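Local coordinates for protein factor essential for expression of methicillin resistance (Staphylococcus aureus, PDB 1LRZ) that adds the second and third glycines of the pentaglycine bridge in staphylococcal peptidoglycan, taking them from glycyl-tRNA(Gly), at residues Y96-R101 / K399-P404; P239-N244 / S342-W347; D246-E251 / E294-E299. All blocks are in the same frame, centred on the assembly; numbering follows the deposited sequence.

Contact 1 of 3, residues Y96-R101 / K399-P404; sequences YVKKHR and KPINKP
K98 turns its CG anti to its own carbonyl carbon (chi1 -71°) and then runs out fully extended, so that its methylenes slant across I401. With CG1 of I401 anti to the carbonyl carbon (chi1 -60°), CG2 falls anti to the backbone N and meets the lysine, and a further bend about CB–CG1 (chi2 -60°) swings CD1 round to it as well. Two branches therefore touch one chain at different heights: K98 CG sits 3.8 Å from I401 CG2, and K98 CE lies 3.9 Å from I401 CD1. V97 CG2 also approaches I401 CD1, at 4.3 Å, a looser apolar touch. C102 lies against both V97 and I401, and F70 adds an aromatic contact to V97.

Beyond this apolar patch the ammonium groups of K98 and K399 approach to 4.4 Å between their NZ atoms. The pair illustrates how like charges can be neighbours. K399 NZ has a partner of its own, the carbonyl oxygen of L138, and a water lies between the two amines, accepting from K98 NZ at 3.1 Å; its 2.5 Å separation from K399 NZ is too short to be taken at face value. The proximity may slightly lower the proton affinity of one amine.

K399 and I401 are also tied by backbone hydrogen bonds to L105 and L103, and N402 caps the N terminus of helix 403-411 through OD1 to the backbone N of V405. The contact thus lays the C-terminal end of helix 83-98 against the exit from strand 397-400. That helix links the parallel, adjacent strands 67-78 and 102-107, a beta-alpha-beta crossover consistent with the acetyltransferase-like fold of the FemABX family.

Contact 2 of 3, residues P239-N244 / S342-W347; sequences PLAYIN and SYAVQW
A241, whose methyl group meets both A344 and V345, is hydrogen-bonded through its backbone to I313 and S314 of the adjoining strand 310-320; on the helix the shortest bond is W347 N to Y343 O, at 2.9 Å. The contacts between the two segments are all made by carbon atoms of side chains, and they show how small residues let a helix settle close to a sheet: the axes of the two short segments approach to 7.7 Å, and the CA atoms of A241 and V345 are 5.9 Å apart.

V345 supplies the bridge. Its CG1 stands anti to the backbone N (chi1 171°) and reaches the proline, V345 CG1 lying 3.9 Å from P239 CG, with the two side chains crossing at about a right angle. The other branch, CG2, is beside the backbone N and rests on the alanine, V345 CG2 to A241 CB being 3.8 Å. One valine therefore straddles two strand residues that project from the same face of the sheet. From the preceding helix residue, A344 CB touches A241 CB at 4.1 Å, methyl against methyl.

F318 packs on both P239 and V345, while V193 and F195 of the edge strand 192-195 also touch the proline. The strand and helix run at 139° between their N-to-C directions, closer to antiparallel than parallel. Helix 341-355 connects the parallel neighbours 325-332 and 360-365, and its packing on the sheet, running broadly against the strands it joins, is that of the connecting helix in a beta-alpha-beta crossover.

Contact 3 of 3, residues D246-E251 / E294-E299; sequences DEYIKE and EQKIEE
The Y248 ring has a water in its plane at the edge, and the carbonyl oxygen of K296 lies oblique to it. CG of the tyrosine is anti to the backbone N (chi1 177°), which carries the phenol toward helix 277-307. There Y248 OH comes 4.2 Å from K296 CD, and the lysine chain, extended beyond CG, crosses the tyrosine at about a right angle.

Three protein groups grip the water. It accepts from Y248 OH at 2.7 Å, and it donates both to K296 O at 2.8 Å and to E299 OE2 at 3.0 Å. The carbonyl involved belongs to the helix backbone, so the solvent molecule joins a side chain of helix 245-272 to the main chain of helix 277-307.

Beside this polar link lies an apolar one. I249 CG2 and I297 CG2 face each other at 4.4 Å, branch to branch, and the CA atoms of these isoleucines stand 5.9 Å apart. The seam continues on both helices: I249 also touches K301 and Q304, while I297 packs on L252 and N253. The two helices run in opposite directions, as the two halves of a long helical hairpin, an arm of FemA that resembles the tRNA-binding arm of seryl-tRNA synthetases and may act similarly.

Chemically, the contact pairs apolar isoleucine packing with a directional relay from phenol through water to carboxylate. Such a chain would probably polarise the tyrosine O-H toward the water, which passes its own hydrogens to K296 O and E299 OE2, and it would help to hold the hydroxyl end beside helix 277-307.

How the contacts relate
From the N terminus, the chain first lays down residues 96-101, but their partner arrives only near the C terminus, so contact 1 closes a loop spanning most of the protein. Within it, 239-244 waits for 342-347, and contact 2 closes a smaller loop. Contact 3, the shortest closure, falls between those two segments; the three loops are concentric and none crosses another. Contact 1 joins helix 83-98 to the end of strand 397-400 in the seven-stranded sheet; contact 2, about 48 Å away between centres, joins helix 341-355 to strand 236-244 of the nine-stranded one. Contact 3 joins helices 245-272 and 277-307, and touches contact 2 where I243 CG2 packs on Y248 CB at 4.0 Å.

Contact 1 of 3, residues Y96-R101 / K399-P404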
loop_
_atom_site.group_PDB
_atom_site.type_symbol
_atom_site.label_atom_id
_atom_site.label_comp_id
_atom_site.label_asym_id
_atom_site.label_seq_id
_atom_site.Cartn_x
_atom_site.Cartn_y
_atom_site.Cartn_z
ATOM N N TYR A 96 4.230 -28.663 15.930
ATOM C CA TYR A 96 3.696 -27.679 16.853
ATOM C C TYR A 96 2.170 -27.609 16.774
ATOM O O TYR A 96 1.488 -27.702 17.799
ATOM C CB TYR A 96 4.278 -26.293 16.553
ATOM C CG TYR A 96 3.800 -25.236 17.511
ATOM C CD1 TYR A 96 4.411 -25.071 18.760
ATOM C CD2 TYR A 96 2.718 -24.421 17.188
ATOM C CE1 TYR A 96 3.949 -24.114 19.667
ATOM C CE2 TYR A 96 2.249 -23.467 18.078
ATOM C CZ TYR A 96 2.869 -23.320 19.315
ATOM O OH TYR A 96 2.408 -22.375 20.199
ATOM N N VAL A 97 1.617 -27.454 15.576
ATOM C CA VAL A 97 0.167 -27.352 15.504
ATOM C C VAL A 97 -0.535 -28.656 15.882
ATOM O O VAL A 97 -1.690 -28.624 16.294
ATOM C CB VAL A 97 -0.325 -26.871 14.120
ATOM C CG1 VAL A 97 0.203 -25.455 13.860
ATOM C CG2 VAL A 97 0.105 -27.846 13.027
ATOM N N LYS A 98 0.158 -29.789 15.767
ATOM C CA LYS A 98 -0.446 -31.070 16.139
ATOM C C LYS A 98 -0.603 -31.157 17.650
ATOM O O LYS A 98 -1.333 -32.003 18.165
ATOM C CB LYS A 98 0.393 -32.242 15.638
ATOM C CG LYS A 98 0.347 -32.422 14.127
ATOM C CD LYS A 98 1.323 -33.496 13.650
ATOM C CE LYS A 98 1.304 -33.596 12.123
ATOM N NZ LYS A 98 2.225 -34.642 11.604
ATOM N N LYS A 99 0.095 -30.279 18.363
ATOM C CA LYS A 99 0.001 -30.233 19.816
ATOM C C LYS A 99 -1.213 -29.401 20.202
ATOM O O LYS A 99 -1.624 -29.388 21.356
ATOM C CB LYS A 99 1.239 -29.565 20.421
ATOM C CG LYS A 99 2.486 -30.422 20.419
ATOM C CD LYS A 99 3.689 -29.646 20.953
ATOM C CE LYS A 99 4.965 -30.451 20.752
ATOM N NZ LYS A 99 6.177 -29.712 21.204
ATOM N N HIS A 100 -1.785 -28.692 19.236
ATOM C CA HIS A 100 -2.915 -27.833 19.539
ATOM C C HIS A 100 -4.195 -28.168 18.791
ATOM O O HIS A 100 -4.967 -27.278 18.433
ATOM C CB HIS A 100 -2.514 -26.380 19.303
ATOM C CG HIS A 100 -1.390 -25.920 20.183
ATOM N ND1 HIS A 100 -1.589 -25.474 21.472
ATOM C CD2 HIS A 100 -0.055 -25.851 19.962
ATOM C CE1 HIS A 100 -0.425 -25.147 22.007
ATOM N NE2 HIS A 100 0.522 -25.366 21.110
ATOM N N ARG A 101 -4.401 -29.463 18.568
ATOM C CA ARG A 101 -5.607 -29.984 17.921
ATOM C C ARG A 101 -5.908 -29.341 16.568
ATOM O O ARG A 101 -7.059 -29.028 16.245
ATOM C CB ARG A 101 -6.807 -29.810 18.869
ATOM C CG ARG A 101 -6.608 -30.489 20.240
ATOM C CD ARG A 101 -7.832 -30.397 21.177
ATOM N NE ARG A 101 -7.620 -31.220 22.368
ATOM C CZ ARG A 101 -8.557 -31.530 23.262
ATOM N NH1 ARG A 101 -8.246 -32.290 24.311
ATOM N NH2 ARG A 101 -9.802 -31.081 23.114
ATOM N N LYS A 399 -1.948 -28.023 4.703
ATOM C CA LYS A 399 -1.537 -29.336 5.152
ATOM C C LYS A 399 -2.611 -29.874 6.082
ATOM O O LYS A 399 -2.770 -29.402 7.213
ATOM C CB LYS A 399 -0.207 -29.307 5.893
ATOM C CG LYS A 399 0.170 -30.699 6.396
ATOM C CD LYS A 399 1.495 -30.739 7.116
ATOM C CE LYS A 399 1.868 -32.179 7.445
ATOM N NZ LYS A 399 3.236 -32.262 8.003
ATOM N N PRO A 400 -3.389 -30.850 5.605
ATOM C CA PRO A 400 -4.451 -31.443 6.426
ATOM C C PRO A 400 -3.783 -32.263 7.525
ATOM O O PRO A 400 -2.881 -33.045 7.229
ATOM C CB PRO A 400 -5.192 -32.342 5.438
ATOM C CG PRO A 400 -4.898 -31.731 4.104
ATOM C CD PRO A 400 -3.444 -31.360 4.226
ATOM N N ILE A 401 -4.203 -32.086 8.777
ATOM C CA ILE A 401 -3.621 -32.854 9.880
ATOM C C ILE A 401 -4.422 -34.141 10.128
ATOM O O ILE A 401 -3.844 -35.202 10.377
ATOM C CB ILE A 401 -3.559 -32.022 11.169
ATOM C CG1 ILE A 401 -2.698 -30.770 10.930
ATOM C CG2 ILE A 401 -2.985 -32.870 12.303
ATOM C CD1 ILE A 401 -1.275 -31.077 10.518
ATOM N N ASN A 402 -5.749 -34.039 10.075
ATOM C CA ASN A 402 -6.627 -35.202 10.230
ATOM C C ASN A 402 -7.440 -35.259 8.931
ATOM O O ASN A 402 -8.507 -34.638 8.809
ATOM C CB ASN A 402 -7.563 -35.036 11.425
ATOM C CG ASN A 402 -8.373 -36.293 11.700
ATOM O OD1 ASN A 402 -8.886 -36.926 10.775
ATOM N ND2 ASN A 402 -8.496 -36.655 12.973
ATOM N N LYS A 403 -6.937 -36.021 7.968
ATOM C CA LYS A 403 -7.546 -36.102 6.645
ATOM C C LYS A 403 -9.013 -36.460 6.553
ATOM O O LYS A 403 -9.759 -35.788 5.847
ATOM C CB LYS A 403 -6.705 -37.016 5.750
ATOM C CG LYS A 403 -5.313 -36.424 5.465
ATOM C CD LYS A 403 -4.512 -37.267 4.476
ATOM C CE LYS A 403 -3.091 -36.735 4.321
ATOM N NZ LYS A 403 -2.292 -37.530 3.342
ATOM N N PRO A 404 -9.458 -37.523 7.245
ATOM C CA PRO A 404 -10.886 -37.847 7.143
ATOM C C PRO A 404 -11.771 -36.712 7.655
ATOM O O PRO A 404 -12.756 -36.329 7.005
ATOM C CB PRO A 404 -11.017 -39.107 7.996
ATOM C CG PRO A 404 -9.682 -39.775 7.801
ATOM C CD PRO A 404 -8.711 -38.614 7.902
HETATM O O HOH W 1 3.888 -34.490 8.952
#

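Contact 2 of 3, residues P239-N244 / S342-W347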
loop_
_atom_site.group_PDB
_atom_site.type_symbol
_atom_site.label_atom_id
_atom_site.label_comp_id
_atom_site.label_asym_id
_atom_site.label_seq_id
_atom_site.Cartn_x
_atom_site.Cartn_y
_atom_site.Cartn_z
ATOM N N PRO A 239 -3.430 9.422 4.968
ATOM C CA PRO A 239 -3.346 10.732 4.321
ATOM C C PRO A 239 -4.638 11.107 3.594
ATOM O O PRO A 239 -5.282 10.263 2.972
ATOM C CB PRO A 239 -2.169 10.572 3.362
ATOM C CG PRO A 239 -2.220 9.091 3.003
ATOM C CD PRO A 239 -2.510 8.450 4.339
ATOM N N LEU A 240 -5.009 12.379 3.701
ATOM C CA LEU A 240 -6.187 12.930 3.044
ATOM C C LEU A 240 -5.741 14.137 2.213
ATOM O O LEU A 240 -5.115 15.064 2.740
ATOM C CB LEU A 240 -7.234 13.407 4.070
ATOM C CG LEU A 240 -8.304 14.334 3.444
ATOM C CD1 LEU A 240 -9.269 13.498 2.599
ATOM C CD2 LEU A 240 -9.070 15.118 4.515
ATOM N N ALA A 241 -6.035 14.112 0.917
ATOM C CA ALA A 241 -5.709 15.233 0.045
ATOM C C ALA A 241 -6.963 16.086 0.143
ATOM O O ALA A 241 -8.086 15.553 0.102
ATOM C CB ALA A 241 -5.502 14.754 -1.395
ATOM N N TYR A 242 -6.789 17.396 0.263
ATOM C CA TYR A 242 -7.938 18.275 0.411
ATOM C C TYR A 242 -7.613 19.715 0.034
ATOM O O TYR A 242 -6.457 20.079 -0.182
ATOM C CB TYR A 242 -8.389 18.252 1.866
ATOM C CG TYR A 242 -7.382 18.926 2.768
ATOM C CD1 TYR A 242 -7.493 20.286 3.074
ATOM C CD2 TYR A 242 -6.268 18.227 3.247
ATOM C CE1 TYR A 242 -6.522 20.939 3.833
ATOM C CE2 TYR A 242 -5.286 18.871 4.005
ATOM C CZ TYR A 242 -5.420 20.227 4.294
ATOM O OH TYR A 242 -4.458 20.872 5.039
ATOM N N ILE A 243 -8.652 20.532 -0.030
ATOM C CA ILE A 243 -8.482 21.938 -0.330
ATOM C C ILE A 243 -9.127 22.723 0.800
ATOM O O ILE A 243 -10.263 22.439 1.178
ATOM C CB ILE A 243 -9.193 22.340 -1.632
ATOM C CG1 ILE A 243 -8.573 21.602 -2.825
ATOM C CG2 ILE A 243 -9.109 23.857 -1.813
ATOM C CD1 ILE A 243 -9.290 21.865 -4.146
ATOM N N ASN A 244 -8.382 23.680 1.344
ATOM C CA ASN A 244 -8.869 24.578 2.387
ATOM C C ASN A 244 -9.151 25.825 1.551
ATOM O O ASN A 244 -8.220 26.492 1.099
ATOM C CB ASN A 244 -7.763 24.863 3.410
ATOM C CG ASN A 244 -8.191 25.858 4.472
ATOM O OD1 ASN A 244 -7.912 25.669 5.662
ATOM N ND2 ASN A 244 -8.864 26.923 4.052
ATOM N N SER A 342 -5.548 12.214 -5.984
ATOM C CA SER A 342 -4.986 10.871 -5.991
ATOM C C SER A 342 -3.459 10.901 -6.083
ATOM O O SER A 342 -2.755 10.147 -5.402
ATOM C CB SER A 342 -5.544 10.100 -7.188
ATOM O OG SER A 342 -5.138 8.747 -7.117
ATOM N N TYR A 343 -2.961 11.765 -6.962
ATOM C CA TYR A 343 -1.539 11.918 -7.177
ATOM C C TYR A 343 -0.864 12.549 -5.965
ATOM O O TYR A 343 0.293 12.239 -5.663
ATOM C CB TYR A 343 -1.312 12.766 -8.429
ATOM C CG TYR A 343 -1.789 12.068 -9.684
ATOM C CD1 TYR A 343 -0.983 11.128 -10.320
ATOM C CD2 TYR A 343 -3.060 12.316 -10.216
ATOM C CE1 TYR A 343 -1.416 10.446 -11.449
ATOM C CE2 TYR A 343 -3.510 11.627 -11.363
ATOM C CZ TYR A 343 -2.672 10.697 -11.969
ATOM O OH TYR A 343 -3.053 10.027 -13.109
ATOM N N ALA A 344 -1.586 13.426 -5.271
ATOM C CA ALA A 344 -1.060 14.100 -4.076
ATOM C C ALA A 344 -0.870 13.071 -2.969
ATOM O O ALA A 344 0.169 13.044 -2.303
ATOM C CB ALA A 344 -2.032 15.205 -3.613
ATOM N N VAL A 345 -1.874 12.216 -2.774
ATOM C CA VAL A 345 -1.792 11.171 -1.756
ATOM C C VAL A 345 -0.604 10.234 -2.026
ATOM O O VAL A 345 0.196 9.967 -1.130
ATOM C CB VAL A 345 -3.094 10.332 -1.705
ATOM C CG1 VAL A 345 -2.897 9.107 -0.789
ATOM C CG2 VAL A 345 -4.244 11.190 -1.162
ATOM N N GLN A 346 -0.486 9.741 -3.256
ATOM C CA GLN A 346 0.612 8.840 -3.591
ATOM C C GLN A 346 1.965 9.541 -3.427
ATOM O O GLN A 346 2.909 8.962 -2.879
ATOM C CB GLN A 346 0.484 8.322 -5.032
ATOM C CG GLN A 346 -0.731 7.397 -5.306
ATOM C CD GLN A 346 -0.781 6.209 -4.360
ATOM O OE1 GLN A 346 0.234 5.550 -4.107
ATOM N NE2 GLN A 346 -1.965 5.917 -3.847
ATOM N N TRP A 347 2.066 10.786 -3.889
ATOM C CA TRP A 347 3.342 11.487 -3.789
ATOM C C TRP A 347 3.782 11.686 -2.343
ATOM O O TRP A 347 4.974 11.598 -2.030
ATOM C CB TRP A 347 3.276 12.836 -4.504
ATOM C CG TRP A 347 4.623 13.482 -4.675
ATOM C CD1 TRP A 347 4.984 14.740 -4.278
ATOM C CD2 TRP A 347 5.779 12.916 -5.316
ATOM N NE1 TRP A 347 6.289 14.989 -4.625
ATOM C CE2 TRP A 347 6.802 13.891 -5.256
ATOM C CE3 TRP A 347 6.052 11.681 -5.913
ATOM C CZ2 TRP A 347 8.077 13.672 -5.800
ATOM C CZ3 TRP A 347 7.318 11.462 -6.452
ATOM C CH2 TRP A 347 8.318 12.454 -6.382
#

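Contact 3 of 3, residues D246-E251 / E294-E299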
loop_
_atom_site.group_PDB
_atom_site.type_symbol
_atom_site.label_atom_id
_atom_site.label_comp_id
_atom_site.label_asym_id
_atom_site.label_seq_id
_atom_site.Cartn_x
_atom_site.Cartn_y
_atom_site.Cartn_z
ATOM N N ASP A 246 -10.325 28.951 2.218
ATOM C CA ASP A 246 -9.829 30.248 2.671
ATOM C C ASP A 246 -8.358 30.410 2.311
ATOM O O ASP A 246 -7.948 31.456 1.821
ATOM C CB ASP A 246 -9.983 30.416 4.187
ATOM C CG ASP A 246 -11.401 30.734 4.590
ATOM O OD1 ASP A 246 -12.116 31.370 3.786
ATOM O OD2 ASP A 246 -11.796 30.361 5.717
ATOM N N GLU A 247 -7.563 29.374 2.553
ATOM C CA GLU A 247 -6.139 29.453 2.250
ATOM C C GLU A 247 -5.902 29.455 0.742
ATOM O O GLU A 247 -5.026 30.160 0.240
ATOM C CB GLU A 247 -5.399 28.285 2.911
ATOM C CG GLU A 247 -5.647 28.195 4.424
ATOM C CD GLU A 247 -4.794 27.140 5.106
ATOM O OE1 GLU A 247 -4.724 26.000 4.595
ATOM O OE2 GLU A 247 -4.199 27.448 6.162
ATOM N N TYR A 248 -6.693 28.669 0.023
ATOM C CA TYR A 248 -6.579 28.580 -1.432
ATOM C C TYR A 248 -6.882 29.945 -2.063
ATOM O O TYR A 248 -6.092 30.481 -2.847
ATOM C CB TYR A 248 -7.562 27.524 -1.938
ATOM C CG TYR A 248 -7.632 27.356 -3.438
ATOM C CD1 TYR A 248 -6.493 27.076 -4.189
ATOM C CD2 TYR A 248 -8.859 27.391 -4.093
ATOM C CE1 TYR A 248 -6.585 26.826 -5.562
ATOM C CE2 TYR A 248 -8.963 27.144 -5.447
ATOM C CZ TYR A 248 -7.829 26.858 -6.180
ATOM O OH TYR A 248 -7.957 26.583 -7.523
ATOM N N ILE A 249 -8.030 30.505 -1.700
ATOM C CA ILE A 249 -8.443 31.798 -2.218
ATOM C C ILE A 249 -7.440 32.883 -1.828
ATOM O O ILE A 249 -7.174 33.790 -2.615
ATOM C CB ILE A 249 -9.859 32.163 -1.712
ATOM C CG1 ILE A 249 -10.860 31.115 -2.212
ATOM C CG2 ILE A 249 -10.252 33.554 -2.201
ATOM C CD1 ILE A 249 -12.253 31.213 -1.583
ATOM N N LYS A 250 -6.869 32.787 -0.626
ATOM C CA LYS A 250 -5.883 33.775 -0.194
ATOM C C LYS A 250 -4.673 33.738 -1.113
ATOM O O LYS A 250 -4.197 34.784 -1.565
ATOM C CB LYS A 250 -5.426 33.516 1.245
ATOM C CG LYS A 250 -4.240 34.390 1.659
ATOM C CD LYS A 250 -3.783 34.119 3.091
ATOM C CE LYS A 250 -2.744 35.153 3.534
ATOM N NZ LYS A 250 -2.293 34.957 4.943
ATOM N N GLU A 251 -4.166 32.531 -1.374
ATOM C CA GLU A 251 -3.015 32.348 -2.256
ATOM C C GLU A 251 -3.302 32.917 -3.647
ATOM O O GLU A 251 -2.458 33.580 -4.240
ATOM C CB GLU A 251 -2.674 30.858 -2.385
ATOM C CG GLU A 251 -1.910 30.263 -1.200
ATOM C CD GLU A 251 -2.008 28.733 -1.128
ATOM O OE1 GLU A 251 -1.951 28.069 -2.192
ATOM O OE2 GLU A 251 -2.130 28.194 -0.000
ATOM N N GLU A 294 -8.962 34.822 -12.092
ATOM C CA GLU A 294 -10.281 35.247 -11.652
ATOM C C GLU A 294 -11.274 34.083 -11.624
ATOM O O GLU A 294 -12.042 33.933 -10.666
ATOM C CB GLU A 294 -10.800 36.351 -12.571
ATOM C CG GLU A 294 -12.172 36.866 -12.186
ATOM C CD GLU A 294 -12.579 38.070 -13.005
ATOM O OE1 GLU A 294 -12.613 37.954 -14.248
ATOM O OE2 GLU A 294 -12.858 39.131 -12.407
ATOM N N GLN A 295 -11.265 33.266 -12.675
ATOM C CA GLN A 295 -12.157 32.120 -12.739
ATOM C C GLN A 295 -11.816 31.120 -11.646
ATOM O O GLN A 295 -12.706 30.469 -11.108
ATOM C CB GLN A 295 -12.088 31.438 -14.110
ATOM C CG GLN A 295 -12.788 32.229 -15.205
ATOM C CD GLN A 295 -12.757 31.538 -16.558
ATOM O OE1 GLN A 295 -13.223 30.399 -16.705
ATOM N NE2 GLN A 295 -12.213 32.229 -17.564
ATOM N N LYS A 296 -10.536 30.993 -11.310
ATOM C CA LYS A 296 -10.165 30.057 -10.247
ATOM C C LYS A 296 -10.746 30.544 -8.922
ATOM O O LYS A 296 -11.261 29.751 -8.129
ATOM C CB LYS A 296 -8.646 29.941 -10.115
ATOM C CG LYS A 296 -7.980 28.975 -11.077
ATOM C CD LYS A 296 -6.508 28.873 -10.700
ATOM C CE LYS A 296 -5.688 28.130 -11.724
ATOM N NZ LYS A 296 -4.237 28.350 -11.453
ATOM N N ILE A 297 -10.657 31.851 -8.684
ATOM C CA ILE A 297 -11.187 32.433 -7.458
ATOM C C ILE A 297 -12.698 32.215 -7.395
ATOM O O ILE A 297 -13.224 31.758 -6.375
ATOM C CB ILE A 297 -10.849 33.947 -7.370
ATOM C CG1 ILE A 297 -9.333 34.117 -7.177
ATOM C CG2 ILE A 297 -11.608 34.593 -6.221
ATOM C CD1 ILE A 297 -8.845 35.556 -7.162
ATOM N N GLU A 298 -13.393 32.507 -8.492
ATOM C CA GLU A 298 -14.839 32.320 -8.535
ATOM C C GLU A 298 -15.199 30.857 -8.283
ATOM O O GLU A 298 -16.149 30.576 -7.560
ATOM C CB GLU A 298 -15.403 32.757 -9.889
ATOM C CG GLU A 298 -14.994 34.162 -10.285
ATOM C CD GLU A 298 -15.660 34.635 -11.570
ATOM O OE1 GLU A 298 -15.732 33.841 -12.541
ATOM O OE2 GLU A 298 -16.099 35.808 -11.607
ATOM N N GLU A 299 -14.453 29.922 -8.871
ATOM C CA GLU A 299 -14.751 28.503 -8.647
ATOM C C GLU A 299 -14.534 28.152 -7.175
ATOM O O GLU A 299 -15.315 27.413 -6.586
ATOM C CB GLU A 299 -13.865 27.584 -9.501
ATOM C CG GLU A 299 -14.201 26.091 -9.290
ATOM C CD GLU A 299 -13.191 25.121 -9.922
ATOM O OE1 GLU A 299 -13.505 23.908 -10.006
ATOM O OE2 GLU A 299 -12.088 25.560 -10.322
HETATM O O HOH W 2 -10.508 27.101 -8.299
#